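Local coordinates for stress responsive alpha-beta protein (Jannaschia sp., PDB 3BB5) that is of unknown function but forms a dimer of ferredoxin-like alpha-beta subunits belonging to the stress-responsive A/B barrel family, at residues Leu27-Glu32 and Arg72-Phe77; Leu21-Met26 and Ile114-Leu119; Met42-Gly47 and His96-Gly101; Gly54-Arg59 and Leu78-Asp83. One frame throughout, in Å; residues are numbered along the deposited sequence. Where two conformers were deposited one is given.

Contact 1: Leu27-Glu32 and Arg72-Phe77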
loop_
_atom_site.group_PDB
_atom_site.type_symbol
_atom_site.label_atom_id
_atom_site.label_comp_id
_atom_site.label_asym_id
_atom_site.label_seq_id
_atom_site.Cartn_x
_atom_site.Cartn_y
_atom_site.Cartn_z
ATOM N N LEU A 27 -2.851 -6.027 -7.264
ATOM C CA LEU A 27 -3.313 -7.122 -8.109
ATOM C C LEU A 27 -2.910 -6.846 -9.519
ATOM O O LEU A 27 -2.942 -5.715 -9.928
ATOM C CB LEU A 27 -4.830 -7.267 -8.030
ATOM C CG LEU A 27 -5.425 -7.642 -6.667
ATOM C CD1 LEU A 27 -6.962 -7.490 -6.735
ATOM C CD2 LEU A 27 -5.018 -9.064 -6.203
ATOM N N GLU A 28 -2.532 -7.913 -10.228
ATOM C CA GLU A 28 -2.166 -7.930 -11.649
ATOM C C GLU A 28 -3.210 -8.777 -12.447
ATOM O O GLU A 28 -3.009 -9.980 -12.660
ATOM C CB GLU A 28 -0.772 -8.574 -11.753
ATOM C CG GLU A 28 0.152 -7.976 -12.718
ATOM C CD GLU A 28 1.439 -8.785 -12.841
ATOM O OE1 GLU A 28 2.140 -8.941 -11.799
ATOM O OE2 GLU A 28 1.732 -9.240 -13.977
ATOM N N PRO A 29 -4.346 -8.165 -12.858
ATOM C CA PRO A 29 -5.392 -8.930 -13.568
ATOM C C PRO A 29 -4.894 -9.612 -14.835
ATOM O O PRO A 29 -4.038 -9.056 -15.525
ATOM C CB PRO A 29 -6.447 -7.868 -13.911
ATOM C CG PRO A 29 -6.230 -6.782 -12.919
ATOM C CD PRO A 29 -4.741 -6.753 -12.656
ATOM N N GLU A 30 -5.409 -10.808 -15.124
ATOM C CA GLU A 30 -5.031 -11.542 -16.316
ATOM C C GLU A 30 -6.233 -12.322 -16.854
ATOM O O GLU A 30 -6.831 -13.130 -16.131
ATOM C CB GLU A 30 -3.875 -12.491 -15.983
ATOM C CG GLU A 30 -3.249 -13.188 -17.182
ATOM C CD GLU A 30 -2.724 -12.213 -18.202
ATOM O OE1 GLU A 30 -1.761 -11.473 -17.887
ATOM O OE2 GLU A 30 -3.298 -12.170 -19.307
ATOM N N GLY A 31 -6.594 -12.059 -18.109
ATOM C CA GLY A 31 -7.636 -12.823 -18.793
ATOM C C GLY A 31 -9.009 -12.180 -18.869
ATOM O O GLY A 31 -9.257 -11.139 -18.253
ATOM N N GLU A 32 -9.886 -12.819 -19.656
ATOM C CA GLU A 32 -11.277 -12.406 -19.851
ATOM C C GLU A 32 -12.005 -12.501 -18.509
ATOM O O GLU A 32 -11.840 -13.486 -17.758
ATOM C CB GLU A 32 -11.981 -13.273 -20.924
ATOM N N ARG A 72 2.196 -2.080 -13.439
ATOM C CA ARG A 72 1.882 -3.497 -13.379
ATOM C C ARG A 72 0.624 -3.800 -12.568
ATOM O O ARG A 72 -0.017 -4.818 -12.782
ATOM C CB ARG A 72 3.082 -4.166 -12.724
ATOM C CG ARG A 72 3.156 -5.660 -12.708
ATOM C CD ARG A 72 4.458 -6.026 -11.998
ATOM N NE ARG A 72 4.744 -7.458 -11.950
ATOM C CZ ARG A 72 5.779 -7.990 -11.297
ATOM N NH1 ARG A 72 6.645 -7.220 -10.649
ATOM N NH2 ARG A 72 5.953 -9.306 -11.290
ATOM N N TYR A 73 0.266 -2.920 -11.636
ATOM C CA TYR A 73 -0.806 -3.197 -10.662
ATOM C C TYR A 73 -1.920 -2.205 -10.819
ATOM O O TYR A 73 -1.902 -1.163 -10.168
ATOM C CB TYR A 73 -0.276 -3.064 -9.254
ATOM C CG TYR A 73 0.847 -3.992 -8.954
ATOM C CD1 TYR A 73 0.622 -5.379 -8.902
ATOM C CD2 TYR A 73 2.147 -3.504 -8.718
ATOM C CE1 TYR A 73 1.653 -6.250 -8.632
ATOM C CE2 TYR A 73 3.183 -4.374 -8.439
ATOM C CZ TYR A 73 2.928 -5.750 -8.393
ATOM O OH TYR A 73 3.941 -6.645 -8.124
ATOM N N PRO A 74 -2.896 -2.511 -11.674
ATOM C CA PRO A 74 -3.919 -1.530 -11.922
ATOM C C PRO A 74 -5.018 -1.448 -10.814
ATOM O O PRO A 74 -5.862 -0.566 -10.889
ATOM C CB PRO A 74 -4.503 -1.991 -13.264
ATOM C CG PRO A 74 -4.370 -3.445 -13.215
ATOM C CD PRO A 74 -3.104 -3.730 -12.470
ATOM N N TYR A 75 -4.992 -2.336 -9.815
ATOM C CA TYR A 75 -6.048 -2.376 -8.775
ATOM C C TYR A 75 -5.475 -2.914 -7.465
ATOM O O TYR A 75 -4.598 -3.778 -7.459
ATOM C CB TYR A 75 -7.273 -3.223 -9.239
ATOM C CG TYR A 75 -8.586 -2.859 -8.530
ATOM C CD1 TYR A 75 -8.937 -3.458 -7.333
ATOM C CD2 TYR A 75 -9.438 -1.886 -9.033
ATOM C CE1 TYR A 75 -10.084 -3.143 -6.680
ATOM C CE2 TYR A 75 -10.607 -1.548 -8.362
ATOM C CZ TYR A 75 -10.917 -2.184 -7.184
ATOM O OH TYR A 75 -12.065 -1.870 -6.486
ATOM N N GLY A 76 -5.948 -2.387 -6.340
ATOM C CA GLY A 76 -5.463 -2.864 -5.056
ATOM C C GLY A 76 -6.393 -2.610 -3.916
ATOM O O GLY A 76 -7.449 -1.985 -4.063
ATOM N N PHE A 77 -6.025 -3.152 -2.775
ATOM C CA PHE A 77 -6.788 -2.891 -1.563
ATOM C C PHE A 77 -5.925 -2.838 -0.333
ATOM O O PHE A 77 -4.765 -3.161 -0.393
ATOM C CB PHE A 77 -7.988 -3.842 -1.418
ATOM C CG PHE A 77 -7.643 -5.313 -1.343
ATOM C CD1 PHE A 77 -7.570 -6.069 -2.480
ATOM C CD2 PHE A 77 -7.498 -5.947 -0.119
ATOM C CE1 PHE A 77 -7.325 -7.431 -2.409
ATOM C CE2 PHE A 77 -7.242 -7.276 -0.031
ATOM C CZ PHE A 77 -7.163 -8.032 -1.177
#
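E28 meets R72 where strand 21-27 of this ferredoxin-like fold runs out into a loop, beside the turn that leads into strand 75-81. Along the E28 side chain, CB lies 4.0 Å from R72 O. CG comes closer, 3.2 Å from R72 O. From there the chain is extended (chi2 -174°), which lays CD against the aliphatic part of the arginine, 3.6 Å from R72 CG. At the tip OE1 forms a salt bridge with R72 NE, 3.0 Å away. The bond is weak as a hydrogen bond: the angle at the hydrogen is 130°, and the carboxylate and guanidinium planes stand 59° apart, so the groups are not paired flat. OE2 makes a long, weak ion pair with R108. R72 reaches the carboxylate through a chain stretched from CG to NE. Deeper in, the main chains are tied by a bond from L27 N to Y75 O, and the L27 side chain packs on I38 of helix 34-48 and L103 of helix 94-105. On the outer side P29 CD faces CG and CD of P74, with P29 CD and P74 CG only 3.4 Å apart, tighter than usual carbon packing.

Contact 2: Leu21-Met26 and Ile114-Leu119. With EDO (1,2-ethanediol), chain G.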
loop_
_atom_site.group_PDB
_atom_site.type_symbol
_atom_site.label_atom_id
_atom_site.label_comp_id
_atom_site.label_asym_id
_atom_site.label_seq_id
_atom_site.Cartn_x
_atom_site.Cartn_y
_atom_site.Cartn_z
ATOM N N LEU A 21 -1.229 -3.194 11.890
ATOM C CA LEU A 21 -0.777 -3.703 10.605
ATOM C C LEU A 21 -1.614 -3.193 9.437
ATOM O O LEU A 21 -2.829 -3.325 9.423
ATOM C CB LEU A 21 -0.778 -5.250 10.597
ATOM C CG LEU A 21 0.227 -6.012 11.467
ATOM C CD1 LEU A 21 -0.148 -7.503 11.440
ATOM C CD2 LEU A 21 1.671 -5.808 11.001
ATOM N N TYR A 22 -0.936 -2.647 8.439
ATOM C CA TYR A 22 -1.572 -2.204 7.208
ATOM C C TYR A 22 -1.225 -3.249 6.172
ATOM O O TYR A 22 -0.084 -3.373 5.795
ATOM C CB TYR A 22 -1.053 -0.827 6.780
ATOM C CG TYR A 22 -1.674 0.370 7.488
ATOM C CD1 TYR A 22 -2.242 0.264 8.749
ATOM C CD2 TYR A 22 -1.640 1.623 6.906
ATOM C CE1 TYR A 22 -2.786 1.354 9.385
ATOM C CE2 TYR A 22 -2.181 2.732 7.538
ATOM C CZ TYR A 22 -2.752 2.589 8.776
ATOM O OH TYR A 22 -3.291 3.684 9.401
ATOM N N HIS A 23 -2.231 -4.003 5.746
ATOM C CA HIS A 23 -2.116 -5.136 4.802
ATOM C C HIS A 23 -2.519 -4.620 3.443
ATOM O O HIS A 23 -3.673 -4.332 3.239
ATOM C CB HIS A 23 -3.086 -6.236 5.285
ATOM C CG HIS A 23 -3.085 -7.506 4.481
ATOM N ND1 HIS A 23 -2.043 -8.410 4.507
ATOM C CD2 HIS A 23 -4.037 -8.057 3.683
ATOM C CE1 HIS A 23 -2.346 -9.451 3.746
ATOM N NE2 HIS A 23 -3.547 -9.262 3.237
ATOM N N LEU A 24 -1.556 -4.455 2.542
ATOM C CA LEU A 24 -1.793 -3.906 1.224
ATOM C C LEU A 24 -1.619 -4.999 0.187
ATOM O O LEU A 24 -0.606 -5.693 0.163
ATOM C CB LEU A 24 -0.834 -2.745 0.926
ATOM C CG LEU A 24 -0.710 -2.305 -0.564
ATOM C CD1 LEU A 24 -1.996 -1.588 -1.121
ATOM C CD2 LEU A 24 0.558 -1.412 -0.805
ATOM N N VAL A 25 -2.610 -5.130 -0.683
ATOM C CA VAL A 25 -2.637 -6.189 -1.690
ATOM C C VAL A 25 -2.805 -5.523 -3.061
ATOM O O VAL A 25 -3.826 -4.881 -3.301
ATOM C CB VAL A 25 -3.805 -7.205 -1.413
ATOM C CG1 VAL A 25 -3.832 -8.311 -2.458
ATOM C CG2 VAL A 25 -3.708 -7.762 0.016
HETATM N N MSE A 26 -1.774 -5.636 -3.911
HETATM C CA MSE A 26 -1.786 -5.108 -5.286
HETATM C C MSE A 26 -1.938 -6.222 -6.322
HETATM O O MSE A 26 -1.267 -7.241 -6.265
HETATM C CB MSE A 26 -0.518 -4.298 -5.557
HETATM C CG MSE A 26 -0.279 -3.142 -4.566
HETATM SE SE MSE A 26 -1.734 -1.841 -4.511
HETATM C CE MSE A 26 -1.784 -1.361 -6.413
ATOM N N ILE A 114 0.126 -11.287 -7.417
ATOM C CA ILE A 114 -0.412 -10.624 -6.229
ATOM C C ILE A 114 0.761 -10.280 -5.305
ATOM O O ILE A 114 1.462 -11.181 -4.837
ATOM C CB ILE A 114 -1.385 -11.541 -5.438
ATOM C CG1 ILE A 114 -2.579 -11.958 -6.320
ATOM C CG2 ILE A 114 -1.827 -10.832 -4.123
ATOM C CD1 ILE A 114 -3.444 -13.099 -5.740
ATOM N N LEU A 115 0.961 -8.973 -5.111
ATOM C CA LEU A 115 1.936 -8.364 -4.184
ATOM C C LEU A 115 1.273 -8.084 -2.852
ATOM O O LEU A 115 0.259 -7.419 -2.827
ATOM C CB LEU A 115 2.420 -7.015 -4.751
ATOM C CG LEU A 115 3.412 -6.250 -3.875
ATOM C CD1 LEU A 115 4.754 -6.887 -3.950
ATOM C CD2 LEU A 115 3.514 -4.827 -4.282
ATOM N N VAL A 116 1.833 -8.592 -1.758
ATOM C CA VAL A 116 1.261 -8.353 -0.452
ATOM C C VAL A 116 2.386 -7.773 0.436
ATOM O O VAL A 116 3.469 -8.353 0.547
ATOM C CB VAL A 116 0.650 -9.621 0.115
ATOM C CG1 VAL A 116 0.012 -9.363 1.460
ATOM C CG2 VAL A 116 -0.347 -10.175 -0.854
ATOM N N VAL A 117 2.111 -6.589 0.992
ATOM C CA VAL A 117 2.948 -5.883 1.968
ATOM C C VAL A 117 2.228 -5.893 3.316
ATOM O O VAL A 117 1.017 -5.798 3.371
ATOM C CB VAL A 117 3.117 -4.416 1.543
ATOM C CG1 VAL A 117 3.781 -3.615 2.624
ATOM C CG2 VAL A 117 3.886 -4.313 0.199
ATOM N N ASP A 118 2.962 -6.034 4.402
ATOM C CA ASP A 118 2.358 -5.985 5.744
ATOM C C ASP A 118 3.126 -4.976 6.581
ATOM O O ASP A 118 4.094 -5.323 7.233
ATOM C CB ASP A 118 2.377 -7.365 6.407
ATOM C CG ASP A 118 1.461 -8.407 5.677
ATOM O OD1 ASP A 118 0.214 -8.233 5.737
ATOM O OD2 ASP A 118 2.000 -9.388 5.067
ATOM N N LEU A 119 2.697 -3.720 6.572
ATOM C CA LEU A 119 3.497 -2.688 7.214
ATOM C C LEU A 119 3.098 -2.615 8.665
ATOM O O LEU A 119 1.920 -2.588 8.954
ATOM C CB LEU A 119 3.349 -1.315 6.555
ATOM C CG LEU A 119 3.849 -0.972 5.173
ATOM C CD1 LEU A 119 3.624 0.538 5.029
ATOM C CD2 LEU A 119 5.304 -1.343 4.882
HETATM C C1 EDO G . -4.600 -11.923 -0.581
HETATM O O1 EDO G . -3.943 -13.156 -0.247
HETATM C C2 EDO G . -5.865 -11.705 0.260
HETATM O O2 EDO G . -5.627 -10.821 1.378
#
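H23 and D118 lie side by side on the same face of two antiparallel strands, their side chains pointing the same way. The imidazole and carboxylate planes are 22° apart. H23 ND1 donates nearly straight (174°) to the syn side of D118 OD1 at 2.6 Å; OD1 lies in the ring plane, while ND1 stands somewhat out of the carboxylate plane. With CG anti to the backbone N (chi1 -178°), the H23 ring lies across the neighbouring strand, where V116 CG1 comes to 3.3 Å from H23 CE1. The other ring nitrogen, NE2, shares a hydrogen bond of 3.2 Å with O2 of an ethanediol, probably from the crystallisation liquor, which also bonds Y90. D118 OD2 is held separately, by the backbone N of F66 of the second subunit. Further along this face V25 runs alongside I114, CG1 to CG2 3.6 Å. On the reverse face M26 and L115 lie next to each other and point the same way, CB to CB 4.1 Å, and L24 meets L24 of the second subunit. Six backbone bonds join the strands in antiparallel register. Strand 21-27 is thus enclosed in the ferredoxin-like sheet, with 114-120 on one side and 75-81 on the other, while L87 of helix 84-92 packs on H23 and D118.

Contact 3: Met42-Gly47 and His96-Gly101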
loop_
_atom_site.group_PDB
_atom_site.type_symbol
_atom_site.label_atom_id
_atom_site.label_comp_id
_atom_site.label_asym_id
_atom_site.label_seq_id
_atom_site.Cartn_x
_atom_site.Cartn_y
_atom_site.Cartn_z
HETATM N N MSE A 42 -14.133 -8.037 -4.202
HETATM C CA MSE A 42 -14.223 -6.817 -3.398
HETATM C C MSE A 42 -15.555 -6.634 -2.641
HETATM O O MSE A 42 -15.514 -6.220 -1.481
HETATM C CB MSE A 42 -13.936 -5.575 -4.250
HETATM C CG MSE A 42 -12.494 -5.521 -4.840
HETATM SE SE MSE A 42 -11.061 -5.747 -3.548
HETATM C CE MSE A 42 -10.810 -7.653 -3.526
ATOM N N ALA A 43 -16.699 -6.955 -3.279
ATOM C CA ALA A 43 -18.007 -6.939 -2.618
ATOM C C ALA A 43 -18.087 -7.987 -1.536
ATOM O O ALA A 43 -18.700 -7.752 -0.495
ATOM C CB ALA A 43 -19.154 -7.156 -3.628
ATOM N N ILE A 44 -17.484 -9.149 -1.778
ATOM C CA ILE A 44 -17.417 -10.203 -0.762
ATOM C C ILE A 44 -16.597 -9.743 0.485
ATOM O O ILE A 44 -17.027 -9.902 1.625
ATOM C CB ILE A 44 -16.897 -11.547 -1.350
ATOM C CG1 ILE A 44 -17.962 -12.156 -2.280
ATOM C CG2 ILE A 44 -16.510 -12.513 -0.224
ATOM C CD1 ILE A 44 -17.462 -13.246 -3.283
ATOM N N LEU A 45 -15.445 -9.144 0.246
ATOM C CA LEU A 45 -14.631 -8.568 1.320
ATOM C C LEU A 45 -15.226 -7.337 2.038
ATOM O O LEU A 45 -15.123 -7.250 3.264
ATOM C CB LEU A 45 -13.247 -8.299 0.808
ATOM C CG LEU A 45 -12.466 -9.554 0.358
ATOM C CD1 LEU A 45 -11.094 -9.126 -0.180
ATOM C CD2 LEU A 45 -12.334 -10.571 1.486
ATOM N N ASP A 46 -15.917 -6.452 1.310
ATOM C CA ASP A 46 -16.690 -5.363 1.939
ATOM C C ASP A 46 -17.707 -5.896 2.961
ATOM O O ASP A 46 -17.894 -5.312 4.026
ATOM C CB ASP A 46 -17.436 -4.494 0.917
ATOM C CG ASP A 46 -16.522 -3.508 0.183
ATOM O OD1 ASP A 46 -15.475 -3.126 0.746
ATOM O OD2 ASP A 46 -16.819 -3.150 -0.986
ATOM N N GLY A 47 -18.352 -7.008 2.621
ATOM C CA GLY A 47 -19.287 -7.655 3.517
ATOM C C GLY A 47 -18.652 -8.259 4.726
ATOM O O GLY A 47 -19.224 -8.226 5.801
ATOM N N HIS A 96 -12.997 -15.029 3.351
ATOM C CA HIS A 96 -11.757 -14.535 2.795
ATOM C C HIS A 96 -10.998 -15.601 1.947
ATOM O O HIS A 96 -10.355 -15.294 0.916
ATOM C CB HIS A 96 -10.843 -14.012 3.910
ATOM C CG HIS A 96 -9.453 -13.849 3.446
ATOM N ND1 HIS A 96 -8.461 -14.763 3.732
ATOM C CD2 HIS A 96 -8.922 -12.966 2.571
ATOM C CE1 HIS A 96 -7.363 -14.413 3.091
ATOM N NE2 HIS A 96 -7.616 -13.322 2.386
ATOM N N GLN A 97 -11.042 -16.845 2.394
ATOM C CA GLN A 97 -10.474 -17.916 1.609
ATOM C C GLN A 97 -11.161 -18.037 0.251
ATOM O O GLN A 97 -10.492 -18.246 -0.766
ATOM C CB GLN A 97 -10.506 -19.228 2.398
ATOM C CG GLN A 97 -9.422 -19.257 3.490
ATOM C CD GLN A 97 -9.439 -20.550 4.307
ATOM O OE1 GLN A 97 -10.373 -20.806 5.065
ATOM N NE2 GLN A 97 -8.403 -21.360 4.157
ATOM N N ARG A 98 -12.479 -17.878 0.209
ATOM C CA ARG A 98 -13.168 -17.829 -1.086
ATOM C C ARG A 98 -12.768 -16.638 -1.956
ATOM O O ARG A 98 -12.447 -16.812 -3.120
ATOM C CB ARG A 98 -14.663 -17.851 -0.927
ATOM C CG ARG A 98 -15.324 -18.380 -2.204
ATOM C CD ARG A 98 -16.763 -18.647 -2.023
ATOM N NE ARG A 98 -17.520 -17.407 -2.046
ATOM C CZ ARG A 98 -17.879 -16.710 -0.974
ATOM N NH1 ARG A 98 -17.564 -17.119 0.252
ATOM N NH2 ARG A 98 -18.574 -15.593 -1.142
ATOM N N ALA A 99 -12.801 -15.438 -1.389
ATOM C CA ALA A 99 -12.396 -14.219 -2.086
ATOM C C ALA A 99 -10.942 -14.317 -2.580
ATOM O O ALA A 99 -10.662 -13.960 -3.708
ATOM C CB ALA A 99 -12.593 -13.000 -1.181
ATOM N N GLY A 100 -10.040 -14.826 -1.729
ATOM C CA GLY A 100 -8.628 -15.054 -2.074
ATOM C C GLY A 100 -8.449 -15.978 -3.272
ATOM O O GLY A 100 -7.625 -15.714 -4.167
ATOM N N GLY A 101 -9.224 -17.060 -3.292
ATOM C CA GLY A 101 -9.244 -17.987 -4.416
ATOM C C GLY A 101 -9.646 -17.361 -5.736
ATOM O O GLY A 101 -9.064 -17.664 -6.791
#
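I44 and L45 carry the packing of helix 34-48 against helix 94-105, two antiparallel helices on the same face of the ferredoxin-like sheet. The short axes approach to 9.4 Å at a crossing angle of -160°, and the contact is made by side chains. At the start of 42-47, M42, a selenomethionine, takes its side chain down to the sheet, where it packs on F58, Y75 and F77. I44 points toward the partner helix and divides its two branches. CG2 lies 4.1 Å from A99 CB, while CG1, placed beside the backbone N (chi1 -70°), carries CD1 outward to R98. There I44 CD1 is 3.4 Å from R98 NH2, and the two side chains cross at about a right angle. R98, which is exposed to solvent, curls back to this position because its otherwise extended chain bends at chi3 (77°), bringing an apolar methyl against the guanidinium. L45 follows on the inner side, closer to the sheet, and packs on F58. Its CD2 lies near the plane of the H96 ring, at an edge, and 4.2 Å from H96 CA. H96 ND1 is bonded to A91 O, which ties the imidazole to helix 84-92. A99 CB points toward helix 34-48 and lies 3.6 Å from L45 CD2 and 3.8 Å from L45 CG.

Contact 4: Gly54-Arg59 and Leu78-Asp83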
loop_
_atom_site.group_PDB
_atom_site.type_symbol
_atom_site.label_atom_id
_atom_site.label_comp_id
_atom_site.label_asym_id
_atom_site.label_seq_id
_atom_site.Cartn_x
_atom_site.Cartn_y
_atom_site.Cartn_z
ATOM N N GLY A 54 -11.335 -6.931 14.626
ATOM C CA GLY A 54 -9.947 -6.522 14.505
ATOM C C GLY A 54 -9.529 -5.935 13.186
ATOM O O GLY A 54 -8.378 -5.527 13.075
ATOM N N LEU A 55 -10.433 -5.931 12.176
ATOM C CA LEU A 55 -10.195 -5.285 10.853
ATOM C C LEU A 55 -10.930 -3.956 10.884
ATOM O O LEU A 55 -12.144 -3.887 10.681
ATOM C CB LEU A 55 -10.724 -6.145 9.705
ATOM C CG LEU A 55 -10.238 -5.966 8.264
ATOM C CD1 LEU A 55 -10.971 -6.987 7.375
ATOM C CD2 LEU A 55 -10.413 -4.587 7.737
ATOM N N THR A 56 -10.198 -2.895 11.163
ATOM C CA THR A 56 -10.808 -1.630 11.468
ATOM C C THR A 56 -11.220 -0.822 10.223
ATOM O O THR A 56 -12.106 0.035 10.309
ATOM C CB THR A 56 -9.870 -0.831 12.357
ATOM O OG1 THR A 56 -8.613 -0.705 11.692
ATOM C CG2 THR A 56 -9.657 -1.565 13.656
ATOM N N GLU A 57 -10.604 -1.104 9.072
ATOM C CA GLU A 57 -10.912 -0.405 7.838
ATOM C C GLU A 57 -10.483 -1.233 6.620
ATOM O O GLU A 57 -9.428 -1.840 6.606
ATOM C CB GLU A 57 -10.223 0.939 7.841
ATOM C CG GLU A 57 -10.697 1.904 6.763
ATOM C CD GLU A 57 -9.843 3.172 6.709
ATOM O OE1 GLU A 57 -9.993 4.039 7.620
ATOM O OE2 GLU A 57 -8.996 3.278 5.777
ATOM N N PHE A 58 -11.373 -1.295 5.629
ATOM C CA PHE A 58 -11.165 -1.999 4.384
ATOM C C PHE A 58 -11.529 -1.049 3.235
ATOM O O PHE A 58 -12.587 -0.475 3.211
ATOM C CB PHE A 58 -11.975 -3.298 4.322
ATOM C CG PHE A 58 -11.878 -3.999 2.976
ATOM C CD1 PHE A 58 -10.752 -4.724 2.640
ATOM C CD2 PHE A 58 -12.897 -3.900 2.040
ATOM C CE1 PHE A 58 -10.632 -5.335 1.408
ATOM C CE2 PHE A 58 -12.776 -4.509 0.812
ATOM C CZ PHE A 58 -11.629 -5.235 0.498
ATOM N N ARG A 59 -10.596 -0.879 2.314
ATOM C CA ARG A 59 -10.692 0.057 1.211
ATOM C C ARG A 59 -10.088 -0.547 -0.062
ATOM O O ARG A 59 -9.088 -1.259 -0.014
ATOM C CB ARG A 59 -9.901 1.324 1.549
ATOM C CG ARG A 59 -10.519 2.192 2.632
ATOM C CD ARG A 59 -11.802 2.883 2.182
ATOM N NE ARG A 59 -12.083 4.005 3.075
ATOM C CZ ARG A 59 -12.649 3.901 4.276
ATOM N NH1 ARG A 59 -13.053 2.726 4.746
ATOM N NH2 ARG A 59 -12.820 4.991 5.017
ATOM N N LEU A 78 -6.521 -2.331 0.748
ATOM C CA LEU A 78 -5.878 -2.095 2.038
ATOM C C LEU A 78 -6.792 -2.586 3.171
ATOM O O LEU A 78 -7.962 -2.185 3.237
ATOM C CB LEU A 78 -5.601 -0.606 2.255
ATOM C CG LEU A 78 -4.661 -0.369 3.452
ATOM C CD1 LEU A 78 -3.138 -0.525 3.045
ATOM C CD2 LEU A 78 -4.919 0.973 4.140
ATOM N N CYS A 79 -6.257 -3.454 4.037
ATOM C CA CYS A 79 -6.863 -3.742 5.324
ATOM C C CYS A 79 -5.984 -3.218 6.413
ATOM O O CYS A 79 -4.794 -3.452 6.403
ATOM C CB CYS A 79 -7.030 -5.237 5.564
ATOM S SG CYS A 79 -7.724 -6.019 4.214
ATOM N N THR A 80 -6.596 -2.531 7.361
ATOM C CA THR A 80 -5.937 -2.087 8.568
ATOM C C THR A 80 -6.362 -3.047 9.693
ATOM O O THR A 80 -7.538 -3.168 9.945
ATOM C CB THR A 80 -6.371 -0.636 8.889
ATOM O OG1 THR A 80 -5.971 0.218 7.808
ATOM C CG2 THR A 80 -5.762 -0.135 10.196
ATOM N N PHE A 81 -5.403 -3.708 10.343
ATOM C CA PHE A 81 -5.661 -4.602 11.475
ATOM C C PHE A 81 -5.096 -4.061 12.771
ATOM O O PHE A 81 -4.060 -3.394 12.796
ATOM C CB PHE A 81 -5.054 -5.984 11.220
ATOM C CG PHE A 81 -5.594 -6.667 9.997
ATOM C CD1 PHE A 81 -6.852 -7.211 10.004
ATOM C CD2 PHE A 81 -4.844 -6.752 8.827
ATOM C CE1 PHE A 81 -7.364 -7.847 8.886
ATOM C CE2 PHE A 81 -5.361 -7.391 7.720
ATOM C CZ PHE A 81 -6.638 -7.926 7.765
ATOM N N THR A 82 -5.818 -4.329 13.850
ATOM C CA THR A 82 -5.370 -4.000 15.179
ATOM C C THR A 82 -4.032 -4.682 15.498
ATOM O O THR A 82 -3.181 -4.110 16.151
ATOM C CB THR A 82 -6.444 -4.406 16.210
ATOM O OG1 THR A 82 -7.568 -3.537 16.060
ATOM C CG2 THR A 82 -5.914 -4.281 17.648
ATOM N N ASP A 83 -3.883 -5.914 15.033
ATOM C CA ASP A 83 -2.744 -6.749 15.356
ATOM C C ASP A 83 -2.709 -7.992 14.482
ATOM O O ASP A 83 -3.602 -8.242 13.660
ATOM C CB ASP A 83 -2.746 -7.135 16.854
ATOM C CG ASP A 83 -4.000 -7.871 17.292
ATOM O OD1 ASP A 83 -4.704 -8.476 16.474
ATOM O OD2 ASP A 83 -4.267 -7.868 18.501
#
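T56 grips the carbonyl of T80 twice, in a classic beta bulge that sets T56 and E57 together opposite T80. The T56 backbone N bonds T80 O at 2.9 Å, and T56 OG1 adds a longer bond of 3.2 Å to the same oxygen, from above the carbonyl plane (66° out of it). The torsion that sets OG1 between the backbone N and the carbonyl carbon (chi1 56°) makes this double donation possible. On the face of L55, F58, C79 and F81, L55 crosses the F81 ring obliquely, with L55 CG 3.5 Å from F81 CE1. The C79 sulfur lies at the edge of the F58 ring, SG 3.7 Å from F58 CD1, a sulfur-aromatic contact. Backbone bonds set this arrangement: T82 N to G54 O at one end, T80 N to E57 O at the bulge, and the reciprocal pair between R59 and L78 at the other end. D83 N-caps the following helix through OD1 to A86 N. E57 OE2 bonds Y22 OH of the second subunit. Strand 55-62 is an outer strand of the ferredoxin-like sheet; F58 packs against M42, L45 and D46 of helix 34-48, and L55, C79 and F81 meet Y90 of helix 84-92.

How the contacts relate
Contacts 1, 2 and 4 belong to one antiparallel sheet, and contact 3 joins two helices packed on it. Strand 75-81 is shared: contact 1 uses its start and contact 4 the rest, with centres about 21 Å apart. Contact 2 joins both through strand 21-27, by probable hydrogen bonds from F77 N to V25 O at 2.8 Å and from H23 N to C79 O at 2.7 Å. M42 and L45 of contact 3 meet F77 and F58, M42 SE lying 3.7 Å from F77 CD1. Ethanediol bound at H23 also lies about 4 Å from the F77 side chain, suggesting a possible pocket between sheet and helices. Contacts 1, 2 and 4 reach the second subunit.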